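Local coordinates for protein MSM0273 (Mycobacterium smegmatis, PDB 5L37) that assembles into pentamers of the RMM bacterial microcompartment shell and, like its carboxysome relatives, probably closes the vertices of that shell, at residues R3-G8 against G47-I52. Sequence-based numbering, arbitrary orientation.
Sequences RATVTG and GEHVLI
A4 and V50 face each other as an antiparallel hydrogen-bonded pair, joined by A4 N to V50 O and by the straighter V50 N to A4 O at 2.8 Å (173° at the hydrogen). Two further backbone bonds, V6 N to E48 O and G47 N to V6 O, carry the pairing past the start of strand 49-54 into the loop that precedes it; in the second, 2.7 Å long, the donor lies 30° out of the carbonyl plane. The buried face is the tight one. There the A4 methyl meets I52 CD1 at 3.7 Å, while V6 CG2 and V50 CG1 approach at a slant, 4.0 Å apart. V27 and L25 of strand 23-29 and I73 of strand 71-76 continue this apolar layer. On the other face, the T5/H49 end is polar and more open to solvent, whereas R3 and L51 pack against I37 of a second subunit. T5 and H49 run alongside each other, and T5 OG1, anti to its own carbonyl carbon (chi1 -58°), reaches the edge of the imidazole, hydrogen-bonding to H49 ND1 at 3.0 Å. E30 OE2 lies at the same nitrogen in a weak hydrogen bond, and G47 O sits 4.0 Å above the centre of one ring face. Strand 2-9 lies between 23-29 and 49-54 in the five-stranded antiparallel sheet, order 35-40, 23-29, 2-9, 49-54, 71-76, of the OB-like barrel characteristic of EutN/CcmL pentamers.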
ATOM      1  N   ARG C   3      -1.587 -10.383 -12.308  1.00 15.40           N
ATOM      2  CA  ARG C   3      -1.887 -11.728 -12.803  1.00 15.42           C
ATOM      3  C   ARG C   3      -1.156 -12.719 -11.909  1.00 17.35           C
ATOM      4  O   ARG C   3       0.035 -12.536 -11.624  1.00 17.73           O
ATOM      5  CB  ARG C   3      -1.435 -11.882 -14.272  1.00 19.98           C
ATOM      6  CG  ARG C   3      -2.138 -10.972 -15.229  1.00 20.03           C
ATOM      7  CD  ARG C   3      -1.718 -11.236 -16.676  1.00 26.27           C
ATOM      8  NE  ARG C   3      -0.291 -11.187 -16.887  1.00 38.08           N
ATOM      9  CZ  ARG C   3       0.468 -12.261 -17.119  1.00 40.29           C
ATOM     10  NH1 ARG C   3      -0.059 -13.483 -17.170  1.00 40.18           N
ATOM     11  NH2 ARG C   3       1.768 -12.106 -17.308  1.00 45.78           N
ATOM     12  N   ALA C   4      -1.853 -13.779 -11.520  1.00 15.45           N
ATOM     13  CA  ALA C   4      -1.254 -14.819 -10.696  1.00 16.00           C
ATOM     14  C   ALA C   4      -1.832 -16.153 -11.065  1.00 16.94           C
ATOM     15  O   ALA C   4      -2.842 -16.223 -11.793  1.00 19.04           O
ATOM     16  CB  ALA C   4      -1.517 -14.528  -9.236  1.00 18.43           C
ATOM     17  N   THR C   5      -1.186 -17.206 -10.579  1.00 17.39           N
ATOM     18  CA  THR C   5      -1.652 -18.567 -10.785  1.00 18.17           C
ATOM     19  C   THR C   5      -1.946 -19.162  -9.430  1.00 18.93           C
ATOM     20  O   THR C   5      -1.104 -19.072  -8.530  1.00 19.97           O
ATOM     21  CB  THR C   5      -0.590 -19.427 -11.529  1.00 22.73           C
ATOM     22  OG1 THR C   5      -0.300 -18.797 -12.787  1.00 24.27           O
ATOM     23  CG2 THR C   5      -1.102 -20.841 -11.773  1.00 21.93           C
ATOM     24  N   VAL C   6      -3.126 -19.768  -9.292  1.00 18.64           N
ATOM     25  CA  VAL C   6      -3.479 -20.486  -8.060  1.00 20.70           C
ATOM     26  C   VAL C   6      -2.639 -21.759  -7.919  1.00 23.22           C
ATOM     27  O   VAL C   6      -2.558 -22.586  -8.843  1.00 24.64           O
ATOM     28  CB  VAL C   6      -4.953 -20.878  -8.023  1.00 18.34           C
ATOM     29  CG1 VAL C   6      -5.275 -21.587  -6.691  1.00 20.07           C
ATOM     30  CG2 VAL C   6      -5.872 -19.623  -8.195  1.00 17.12           C
ATOM     31  N   THR C   7      -1.988 -21.913  -6.770  1.00 20.83           N
ATOM     32  CA  THR C   7      -1.104 -23.067  -6.597  1.00 23.70           C
ATOM     33  C   THR C   7      -1.621 -24.007  -5.528  1.00 28.99           C
ATOM     34  O   THR C   7      -1.238 -25.193  -5.477  1.00 28.80           O
ATOM     35  CB  THR C   7       0.318 -22.629  -6.233  1.00 27.64           C
ATOM     36  OG1 THR C   7       0.265 -21.763  -5.092  1.00 33.88           O
ATOM     37  CG2 THR C   7       0.965 -21.847  -7.390  1.00 27.50           C
ATOM     38  N   GLY C   8      -2.524 -23.535  -4.686  1.00 26.18           N
ATOM     39  CA  GLY C   8      -3.054 -24.424  -3.657  1.00 29.12           C
ATOM     40  C   GLY C   8      -4.028 -23.775  -2.702  1.00 28.24           C
ATOM     41  O   GLY C   8      -4.325 -22.593  -2.809  1.00 24.83           O
ATOM     42  N   GLY C  47      -4.114 -24.067 -10.502  1.00 26.80           N
ATOM     43  CA  GLY C  47      -3.615 -24.003 -11.861  1.00 24.21           C
ATOM     44  C   GLY C  47      -4.263 -22.887 -12.649  1.00 23.88           C
ATOM     45  O   GLY C  47      -3.814 -22.536 -13.733  1.00 25.18           O
ATOM     46  N   GLU C  48      -5.332 -22.327 -12.106  1.00 24.25           N
ATOM     47  CA  GLU C  48      -6.058 -21.277 -12.804  1.00 23.86           C
ATOM     48  C   GLU C  48      -5.326 -19.938 -12.780  1.00 20.38           C
ATOM     49  O   GLU C  48      -4.701 -19.555 -11.795  1.00 21.38           O
ATOM     50  CB  GLU C  48      -7.425 -21.090 -12.167  1.00 24.13           C
ATOM     51  CG  GLU C  48      -8.315 -20.109 -12.859  1.00 28.28           C
ATOM     52  CD  GLU C  48      -9.710 -20.117 -12.251  1.00 38.91           C
ATOM     53  OE1 GLU C  48     -10.041 -21.074 -11.505  1.00 41.20           O
ATOM     54  OE2 GLU C  48     -10.467 -19.153 -12.495  1.00 40.81           O
ATOM     55  N   HIS C  49      -5.384 -19.231 -13.892  1.00 19.28           N
ATOM     56  CA  HIS C  49      -4.798 -17.913 -13.962  1.00 17.57           C
ATOM     57  C   HIS C  49      -5.817 -16.863 -13.585  1.00 19.12           C
ATOM     58  O   HIS C  49      -6.881 -16.787 -14.202  1.00 19.34           O
ATOM     59  CB  HIS C  49      -4.260 -17.655 -15.369  1.00 23.40           C
ATOM     60  CG  HIS C  49      -3.295 -18.701 -15.807  1.00 23.42           C
ATOM     61  ND1 HIS C  49      -2.056 -18.847 -15.240  1.00 26.84           N
ATOM     62  CD2 HIS C  49      -3.399 -19.667 -16.755  1.00 30.24           C
ATOM     63  CE1 HIS C  49      -1.440 -19.882 -15.792  1.00 30.24           C
ATOM     64  NE2 HIS C  49      -2.228 -20.384 -16.725  1.00 35.05           N
ATOM     65  N   VAL C  50      -5.470 -16.037 -12.600  1.00 16.31           N
ATOM     66  CA  VAL C  50      -6.442 -15.121 -12.008  1.00 17.04           C
ATOM     67  C   VAL C  50      -5.867 -13.711 -11.910  1.00 16.56           C
ATOM     68  O   VAL C  50      -4.664 -13.508 -12.027  1.00 16.45           O
ATOM     69  CB  VAL C  50      -6.876 -15.572 -10.599  1.00 15.24           C
ATOM     70  CG1 VAL C  50      -7.608 -16.933 -10.667  1.00 17.73           C
ATOM     71  CG2 VAL C  50      -5.676 -15.707  -9.695  1.00 17.40           C
ATOM     72  N   LEU C  51      -6.762 -12.761 -11.678  1.00 15.37           N
ATOM     73  CA  LEU C  51      -6.451 -11.350 -11.511  1.00 13.67           C
ATOM     74  C   LEU C  51      -6.710 -10.987 -10.047  1.00 14.49           C
ATOM     75  O   LEU C  51      -7.780 -11.299  -9.536  1.00 16.14           O
ATOM     76  CB  LEU C  51      -7.357 -10.534 -12.433  1.00 17.12           C
ATOM     77  CG  LEU C  51      -7.088  -9.054 -12.579  1.00 19.48           C
ATOM     78  CD1 LEU C  51      -5.624  -8.900 -13.152  1.00 21.00           C
ATOM     79  CD2 LEU C  51      -8.172  -8.472 -13.491  1.00 18.76           C
ATOM     80  N   ILE C  52      -5.738 -10.372  -9.380  1.00 13.12           N
ATOM     81  CA  ILE C  52      -5.825 -10.054  -7.953  1.00 14.76           C
ATOM     82  C   ILE C  52      -5.775  -8.566  -7.717  1.00 13.41           C
ATOM     83  O   ILE C  52      -4.933  -7.871  -8.329  1.00 15.26           O
ATOM     84  CB  ILE C  52      -4.674 -10.715  -7.185  1.00 15.01           C
ATOM     85  CG1 ILE C  52      -4.954 -12.235  -7.266  1.00 18.72           C
ATOM     86  CG2 ILE C  52      -4.637 -10.228  -5.729  1.00 20.77           C
ATOM     87  CD1 ILE C  52      -3.834 -13.022  -6.782  1.00 27.92           C
TER